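Local coordinates for protein fucose-binding lectin (Kordia periserrulae, PDB 6HTN) that binds the fucoside methyl alpha-L-fucopyranoside and is probably a carbohydrate-binding lectin of the beta-propeller class, at residues A[53-58]-A[67-72]; A[48-53]-A[99-104]. All blocks are in the same frame, centred on the assembly; numbering follows the deposited sequence.

Interaction 1 of 2, residues A[53-58]-A[67-72]; sequences GATSWL and RVYAIG. With MFU (methyl alpha-L-fucopyranoside), chain H.
Arg67 and Thr55 exchange a pair of backbone hydrogen bonds, Arg67 N to Thr55 O and Thr55 N to Arg67 O, both 2.9 Å. Gly53 and Tyr69 do the same two residues on, with Tyr69 N to Gly53 O at 2.8 Å. Between these hydrogen-bonded pairs Ala54 faces Val68 in a non-hydrogen-bonded pair, where CA-H groups of Ala54 and Val68 point at Arg67 O and Gly53 O. The side chain of Arg67 reaches the sugar through two donors: NE to O4 of the fucoside (2.8 Å) and NH2 to its ring oxygen O5 (2.9 Å). NH2 also forms a salt bridge with Asp83, and these bonds together probably limit rotation of the guanidinium. Strands 53-58 and 64-71 form the first hairpin of a four-stranded antiparallel blade of the beta-propeller, and Arg67 belongs to a fucoside pocket in which Glu79, Ala91 and Trp137 also hydrogen-bond the sugar. Trp57 flanks the arginine: its CH2 sits over the centre of one guanidinium face, 3.7 Å from CZ of Arg67, with the two planes 58° apart, while CG of Arg67, anti to its own carbonyl carbon (chi1 -63°), meets the indole edge. On the same sheet face Thr55 CG2 lies at the edge of the Tyr69 ring, whose hydroxyl bonds Glu79; Thr55 OG1 turns instead to Ser106.

Interaction 2 of 2, residues A[48-53]-A[99-104]; sequences AISGAG and ASTPDA
Gly53 and Pro102 meet backbone to backbone at the tight end of this contact: the carbonyl O of Pro102 lies 3.3 Å from CA of Gly53, in a CA-H...O contact. Gly53 has no CB on the side where that oxygen lies, and the two backbones close up there. Gly53 N is also near Pro102 O, but the angle is too poor for a hydrogen bond. Here strand 53-58 begins beside strand 103-108, the first strand of the next propeller blade, and both Gly53 and Pro102 are buried. Pro102 itself packs on Val118 and Tyr69.

The other end lies on the solvent side, where the exposed Thr101 carries the contact; its methyl still packs closely, but its polar branch is only loosely held. CG2, anti to the backbone N, rests against the peptide of Gly51, 3.4 Å from Gly51 C, and comes within 3.7 Å of Ala52 N. The other branch, OG1, takes a weak hydrogen bond from Gly51 N at 3.4 Å and with an angle of only 126° at the hydrogen; the same oxygen is 3.6 Å from Ser50 CB. The Ser50 hydroxyl donates to Gly51 O within its own loop, at 2.7 Å in the carbonyl plane, on a lone pair, and accepts a bond from Ile71 N of strand 64-71. Asp103 turns away from Gly53 and binds Gly2 N of a second subunit.

With one weak, bent hydrogen bond between the segments, the join between these inter-blade loops probably depends more on the close fit of glycine backbone, threonine methyl and proline carbonyl than on directional polar bonds.

In the fold
Residues 48-53 lead directly into strand 53-58, so the two interactions share Gly53; their centres lie 9 Å apart. Interaction 1 is local, within the hairpin 53-58 and 64-71 of one blade, and is nested in the chain loop closed by interaction 2, which reaches forward to strand 103-108. The two also touch: Ile71 O is 2.9 Å from Ile49 N, a probable hydrogen bond tying Ile71, in the second strand of the hairpin, to the loop before its own hairpin. Interaction 1 thus pairs the first two strands of a blade, and interaction 2 sets the loop entering that blade against the start of the next, with a fucoside bound at the arginine-bearing side of interaction 1.

Interaction 1 of 2, residues A[53-58]-A[67-72]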
ATOM      1  N   GLY A  53     -10.217 -10.350  -1.833  1.00 18.40           N
ATOM      2  CA  GLY A  53     -10.939 -10.954  -0.709  1.00 19.26           C
ATOM      3  C   GLY A  53     -11.799 -12.076  -1.249  1.00 18.22           C
ATOM      4  O   GLY A  53     -12.201 -12.016  -2.417  1.00 21.87           O
ATOM      5  N   ALA A  54     -11.989 -13.097  -0.450  1.00 15.82           N
ATOM      6  CA  ALA A  54     -12.758 -14.253  -0.924  1.00 16.83           C
ATOM      7  C   ALA A  54     -13.726 -14.731   0.146  1.00 16.94           C
ATOM      8  O   ALA A  54     -13.368 -14.725   1.354  1.00 19.94           O
ATOM      9  CB  ALA A  54     -11.789 -15.339  -1.326  1.00 18.75           C
ATOM     10  N   THR A  55     -14.817 -15.310  -0.322  1.00 16.81           N
ATOM     11  CA  THR A  55     -15.781 -16.002   0.561  1.00 17.26           C
ATOM     12  C   THR A  55     -16.318 -17.198  -0.236  1.00 18.95           C
ATOM     13  O   THR A  55     -16.267 -17.183  -1.478  1.00 19.49           O
ATOM     14  CB  THR A  55     -16.868 -15.024   1.050  1.00 16.99           C
ATOM     15  OG1 THR A  55     -17.550 -15.720   2.121  1.00 19.17           O
ATOM     16  CG2 THR A  55     -17.781 -14.540  -0.033  1.00 18.08           C
ATOM     17  N   SER A  56     -16.862 -18.184   0.454  1.00 18.75           N
ATOM     18  CA  SER A  56     -17.428 -19.362  -0.235  1.00 17.67           C
ATOM     19  C   SER A  56     -18.510 -19.968   0.628  1.00 19.79           C
ATOM     20  O   SER A  56     -18.541 -19.720   1.841  1.00 19.53           O
ATOM     21  CB  SER A  56     -16.332 -20.359  -0.532  1.00 17.52           C
ATOM     22  OG  SER A  56     -15.737 -20.867   0.631  1.00 18.45           O
ATOM     23  N   TRP A  57     -19.376 -20.752   0.009  1.00 20.16           N
ATOM     24  CA  TRP A  57     -20.427 -21.477   0.775  1.00 18.88           C
ATOM     25  C   TRP A  57     -20.742 -22.772   0.023  1.00 21.22           C
ATOM     26  O   TRP A  57     -20.648 -22.806  -1.202  1.00 20.84           O
ATOM     27  CB  TRP A  57     -21.667 -20.621   0.926  1.00 18.65           C
ATOM     28  CG  TRP A  57     -22.395 -20.277  -0.329  1.00 21.01           C
ATOM     29  CD1 TRP A  57     -23.470 -20.927  -0.868  1.00 19.84           C
ATOM     30  CD2 TRP A  57     -22.118 -19.196  -1.214  1.00 19.50           C
ATOM     31  NE1 TRP A  57     -23.906 -20.306  -1.983  1.00 21.85           N
ATOM     32  CE2 TRP A  57     -23.096 -19.218  -2.238  1.00 19.84           C
ATOM     33  CE3 TRP A  57     -21.177 -18.165  -1.229  1.00 21.76           C
ATOM     34  CZ2 TRP A  57     -23.134 -18.304  -3.273  1.00 20.90           C
ATOM     35  CZ3 TRP A  57     -21.251 -17.242  -2.245  1.00 19.89           C
ATOM     36  CH2 TRP A  57     -22.201 -17.301  -3.258  1.00 20.08           C
ATOM     37  N   LEU A  58     -21.243 -23.734   0.784  1.00 23.14           N
ATOM     38  CA  LEU A  58     -21.720 -25.029   0.226  1.00 25.38           C
ATOM     39  C   LEU A  58     -23.225 -25.002   0.119  1.00 28.62           C
ATOM     40  O   LEU A  58     -23.872 -24.657   1.152  1.00 31.02           O
ATOM     41  CB  LEU A  58     -21.303 -26.142   1.169  1.00 28.15           C
ATOM     42  CG  LEU A  58     -19.848 -26.573   1.081  1.00 27.56           C
ATOM     43  CD1 LEU A  58     -19.488 -27.428   2.284  1.00 29.41           C
ATOM     44  CD2 LEU A  58     -19.592 -27.282  -0.274  1.00 28.39           C
ATOM     45  N   ARG A  67     -16.872 -16.542  -4.228  1.00 16.95           N
ATOM     46  CA  ARG A  67     -16.906 -15.169  -4.712  1.00 18.46           C
ATOM     47  C   ARG A  67     -15.600 -14.492  -4.297  1.00 18.85           C
ATOM     48  O   ARG A  67     -15.197 -14.595  -3.137  1.00 17.40           O
ATOM     49  CB  ARG A  67     -18.115 -14.423  -4.132  1.00 17.06           C
ATOM     50  CG  ARG A  67     -19.470 -14.987  -4.538  1.00 18.22           C
ATOM     51  CD  ARG A  67     -19.751 -14.756  -5.992  1.00 21.38           C
ATOM     52  NE  ARG A  67     -21.089 -15.244  -6.404  1.00 20.11           N
ATOM     53  CZ  ARG A  67     -21.348 -16.489  -6.760  1.00 20.54           C
ATOM     54  NH1 ARG A  67     -20.424 -17.442  -6.751  1.00 20.27           N
ATOM     55  NH2 ARG A  67     -22.593 -16.778  -7.124  1.00 20.48           N
ATOM     56  N   VAL A  68     -14.970 -13.842  -5.262  1.00 18.83           N
ATOM     57  CA  VAL A  68     -13.660 -13.173  -5.086  1.00 18.77           C
ATOM     58  C   VAL A  68     -13.850 -11.721  -5.496  1.00 15.67           C
ATOM     59  O   VAL A  68     -14.477 -11.437  -6.521  1.00 16.82           O
ATOM     60  CB  VAL A  68     -12.601 -13.881  -5.985  1.00 20.58           C
ATOM     61  CG1 VAL A  68     -11.286 -13.223  -5.957  1.00 24.72           C
ATOM     62  CG2 VAL A  68     -12.451 -15.315  -5.603  1.00 21.27           C
ATOM     63  N   TYR A  69     -13.311 -10.805  -4.702  1.00 18.21           N
ATOM     64  CA  TYR A  69     -13.474  -9.347  -4.858  1.00 17.58           C
ATOM     65  C   TYR A  69     -12.113  -8.657  -4.883  1.00 16.60           C
ATOM     66  O   TYR A  69     -11.300  -8.864  -3.976  1.00 18.11           O
ATOM     67  CB  TYR A  69     -14.347  -8.792  -3.709  1.00 14.56           C
ATOM     68  CG  TYR A  69     -15.719  -9.418  -3.626  1.00 13.99           C
ATOM     69  CD1 TYR A  69     -16.751  -8.942  -4.418  1.00 16.25           C
ATOM     70  CD2 TYR A  69     -15.928 -10.551  -2.857  1.00 16.68           C
ATOM     71  CE1 TYR A  69     -17.997  -9.564  -4.395  1.00 18.17           C
ATOM     72  CE2 TYR A  69     -17.151 -11.191  -2.843  1.00 15.96           C
ATOM     73  CZ  TYR A  69     -18.181 -10.707  -3.629  1.00 18.45           C
ATOM     74  OH  TYR A  69     -19.382 -11.377  -3.668  1.00 18.31           O
ATOM     75  N   ALA A  70     -11.874  -7.867  -5.911  1.00 17.10           N
ATOM     76  CA  ALA A  70     -10.618  -7.139  -6.083  1.00 15.75           C
ATOM     77  C   ALA A  70     -10.909  -5.793  -6.683  1.00 17.94           C
ATOM     78  O   ALA A  70     -12.037  -5.516  -7.052  1.00 18.83           O
ATOM     79  CB  ALA A  70      -9.657  -7.922  -6.968  1.00 17.55           C
ATOM     80  N   ILE A  71      -9.900  -4.950  -6.771  1.00 17.56           N
ATOM     81  CA  ILE A  71     -10.002  -3.673  -7.513  1.00 17.33           C
ATOM     82  C   ILE A  71      -9.538  -3.916  -8.950  1.00 17.42           C
ATOM     83  O   ILE A  71      -8.428  -4.414  -9.163  1.00 18.18           O
ATOM     84  CB  ILE A  71      -9.210  -2.562  -6.826  1.00 17.93           C
ATOM     85  CG1 ILE A  71      -9.552  -2.439  -5.337  1.00 19.85           C
ATOM     86  CG2 ILE A  71      -9.450  -1.259  -7.586  1.00 19.58           C
ATOM     87  CD1 ILE A  71     -11.033  -2.393  -5.054  1.00 20.95           C
ATOM     88  N   GLY A  72     -10.406  -3.598  -9.907  1.00 17.97           N
ATOM     89  CA  GLY A  72     -10.025  -3.778 -11.317  1.00 18.73           C
ATOM     90  C   GLY A  72      -9.163  -2.629 -11.822  1.00 21.55           C
ATOM     91  O   GLY A  72      -8.911  -1.674 -11.109  1.00 19.28           O
TER
HETATM   92  C1  MFU H 202     -24.559 -13.865  -8.724  1.00 21.88           C
HETATM   93  C2  MFU H 202     -23.743 -12.574  -8.758  1.00 19.05           C
HETATM   94  C3  MFU H 202     -24.180 -11.707  -7.580  1.00 21.24           C
HETATM   95  C4  MFU H 202     -23.944 -12.452  -6.305  1.00 19.71           C
HETATM   96  C5  MFU H 202     -24.798 -13.749  -6.345  1.00 20.36           C
HETATM   97  C6  MFU H 202     -24.603 -14.565  -5.091  1.00 18.88           C
HETATM   98  O1  MFU H 202     -25.913 -13.465  -8.999  1.00 25.44           O
HETATM   99  O2  MFU H 202     -24.009 -11.935 -10.011  1.00 22.62           O
HETATM  100  O3  MFU H 202     -23.478 -10.461  -7.647  1.00 22.00           O
HETATM  101  O4  MFU H 202     -22.593 -12.859  -6.129  1.00 20.81           O
HETATM  102  O5  MFU H 202     -24.330 -14.548  -7.505  1.00 21.28           O
HETATM  103  CM  MFU H 202     -26.727 -14.649  -8.900  1.00 30.02           C

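Interaction 2 of 2, residues A[48-53]-A[99-104]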
ATOM      1  N   ALA A  48      -6.052  -7.232 -12.234  1.00 18.45           N
ATOM      2  CA  ALA A  48      -6.523  -6.426 -11.085  1.00 17.63           C
ATOM      3  C   ALA A  48      -5.367  -5.553 -10.618  1.00 20.11           C
ATOM      4  O   ALA A  48      -4.217  -5.718 -11.120  1.00 19.50           O
ATOM      5  CB  ALA A  48      -7.017  -7.337  -9.995  1.00 18.54           C
ATOM      6  N   ILE A  49      -5.633  -4.661  -9.688  1.00 18.50           N
ATOM      7  CA  ILE A  49      -4.597  -3.749  -9.132  1.00 18.47           C
ATOM      8  C   ILE A  49      -4.568  -3.841  -7.605  1.00 18.98           C
ATOM      9  O   ILE A  49      -3.858  -3.052  -6.953  1.00 21.32           O
ATOM     10  CB  ILE A  49      -4.811  -2.304  -9.588  1.00 16.85           C
ATOM     11  CG1 ILE A  49      -6.105  -1.675  -9.035  1.00 18.86           C
ATOM     12  CG2 ILE A  49      -4.739  -2.231 -11.109  1.00 19.99           C
ATOM     13  CD1 ILE A  49      -6.274  -0.230  -9.406  1.00 21.59           C
ATOM     14  N   SER A  50      -5.299  -4.786  -7.036  1.00 18.34           N
ATOM     15  CA  SER A  50      -5.227  -5.099  -5.600  1.00 19.36           C
ATOM     16  C   SER A  50      -5.169  -6.612  -5.428  1.00 20.39           C
ATOM     17  O   SER A  50      -5.411  -7.333  -6.384  1.00 21.13           O
ATOM     18  CB  SER A  50      -6.402  -4.503  -4.857  1.00 20.38           C
ATOM     19  OG  SER A  50      -7.574  -5.282  -5.132  1.00 19.52           O
ATOM     20  N   GLY A  51      -4.984  -6.984  -4.173  1.00 21.89           N
ATOM     21  CA  GLY A  51      -5.274  -8.358  -3.761  1.00 23.04           C
ATOM     22  C   GLY A  51      -6.753  -8.622  -3.821  1.00 19.39           C
ATOM     23  O   GLY A  51      -7.559  -7.787  -4.216  1.00 21.14           O
ATOM     24  N   ALA A  52      -7.142  -9.815  -3.410  1.00 20.26           N
ATOM     25  CA  ALA A  52      -8.532 -10.254  -3.526  1.00 22.06           C
ATOM     26  C   ALA A  52      -9.019 -10.726  -2.161  1.00 22.03           C
ATOM     27  O   ALA A  52      -8.262 -11.327  -1.396  1.00 31.79           O
ATOM     28  CB  ALA A  52      -8.608 -11.318  -4.565  1.00 22.88           C
ATOM     29  N   GLY A  53     -10.217 -10.350  -1.833  1.00 18.40           N
ATOM     30  CA  GLY A  53     -10.939 -10.954  -0.709  1.00 19.26           C
ATOM     31  C   GLY A  53     -11.799 -12.076  -1.249  1.00 18.22           C
ATOM     32  O   GLY A  53     -12.201 -12.016  -2.417  1.00 21.87           O
ATOM     33  N   ALA A  99     -10.664   1.540  -3.022  1.00 20.24           N
ATOM     34  CA  ALA A  99      -9.339   2.104  -2.783  1.00 21.40           C
ATOM     35  C   ALA A  99      -8.534   1.187  -1.874  1.00 27.15           C
ATOM     36  O   ALA A  99      -7.520   1.593  -1.416  1.00 27.11           O
ATOM     37  CB  ALA A  99      -9.547   3.499  -2.226  1.00 23.30           C
ATOM     38  N   SER A 100      -9.042  -0.002  -1.598  1.00 24.55           N
ATOM     39  CA  SER A 100      -8.447  -0.964  -0.664  1.00 23.30           C
ATOM     40  C   SER A 100      -8.806  -2.372  -1.156  1.00 20.55           C
ATOM     41  O   SER A 100      -9.792  -2.491  -1.803  1.00 22.19           O
ATOM     42  CB  SER A 100      -8.860  -0.657   0.776  1.00 23.97           C
ATOM     43  OG  SER A 100     -10.280  -0.824   0.963  1.00 21.56           O
ATOM     44  N   THR A 101      -8.019  -3.360  -0.795  1.00 20.45           N
ATOM     45  CA  THR A 101      -8.296  -4.774  -1.075  1.00 21.18           C
ATOM     46  C   THR A 101      -9.587  -5.094  -0.352  1.00 17.51           C
ATOM     47  O   THR A 101      -9.616  -5.013   0.871  1.00 19.21           O
ATOM     48  CB  THR A 101      -7.180  -5.705  -0.639  1.00 24.26           C
ATOM     49  OG1 THR A 101      -6.004  -5.403  -1.396  1.00 27.80           O
ATOM     50  CG2 THR A 101      -7.561  -7.156  -0.822  1.00 23.40           C
ATOM     51  N   PRO A 102     -10.655  -5.502  -1.057  1.00 17.33           N
ATOM     52  CA  PRO A 102     -11.931  -5.695  -0.366  1.00 16.29           C
ATOM     53  C   PRO A 102     -11.883  -6.877   0.578  1.00 18.61           C
ATOM     54  O   PRO A 102     -11.148  -7.878   0.351  1.00 18.04           O
ATOM     55  CB  PRO A 102     -12.914  -5.990  -1.496  1.00 17.26           C
ATOM     56  CG  PRO A 102     -12.289  -5.351  -2.724  1.00 17.48           C
ATOM     57  CD  PRO A 102     -10.824  -5.517  -2.521  1.00 18.15           C
ATOM     58  N   ASP A 103     -12.653  -6.755   1.653  1.00 16.13           N
ATOM     59  CA  ASP A 103     -12.962  -7.879   2.547  1.00 17.32           C
ATOM     60  C   ASP A 103     -14.360  -8.387   2.210  1.00 17.84           C
ATOM     61  O   ASP A 103     -15.208  -7.595   1.798  1.00 17.21           O
ATOM     62  CB  ASP A 103     -12.978  -7.434   4.015  1.00 19.10           C
ATOM     63  CG  ASP A 103     -11.582  -7.194   4.575  1.00 23.94           C
ATOM     64  OD1 ASP A 103     -10.674  -7.993   4.282  1.00 27.04           O
ATOM     65  OD2 ASP A 103     -11.415  -6.147   5.297  1.00 24.06           O
ATOM     66  N   ALA A 104     -14.584  -9.662   2.434  1.00 16.69           N
ATOM     67  CA  ALA A 104     -15.919 -10.232   2.161  1.00 16.13           C
ATOM     68  C   ALA A 104     -16.232 -11.331   3.163  1.00 14.98           C
ATOM     69  O   ALA A 104     -15.333 -12.026   3.637  1.00 17.92           O
ATOM     70  CB  ALA A 104     -16.000 -10.796   0.777  1.00 17.47           C
TER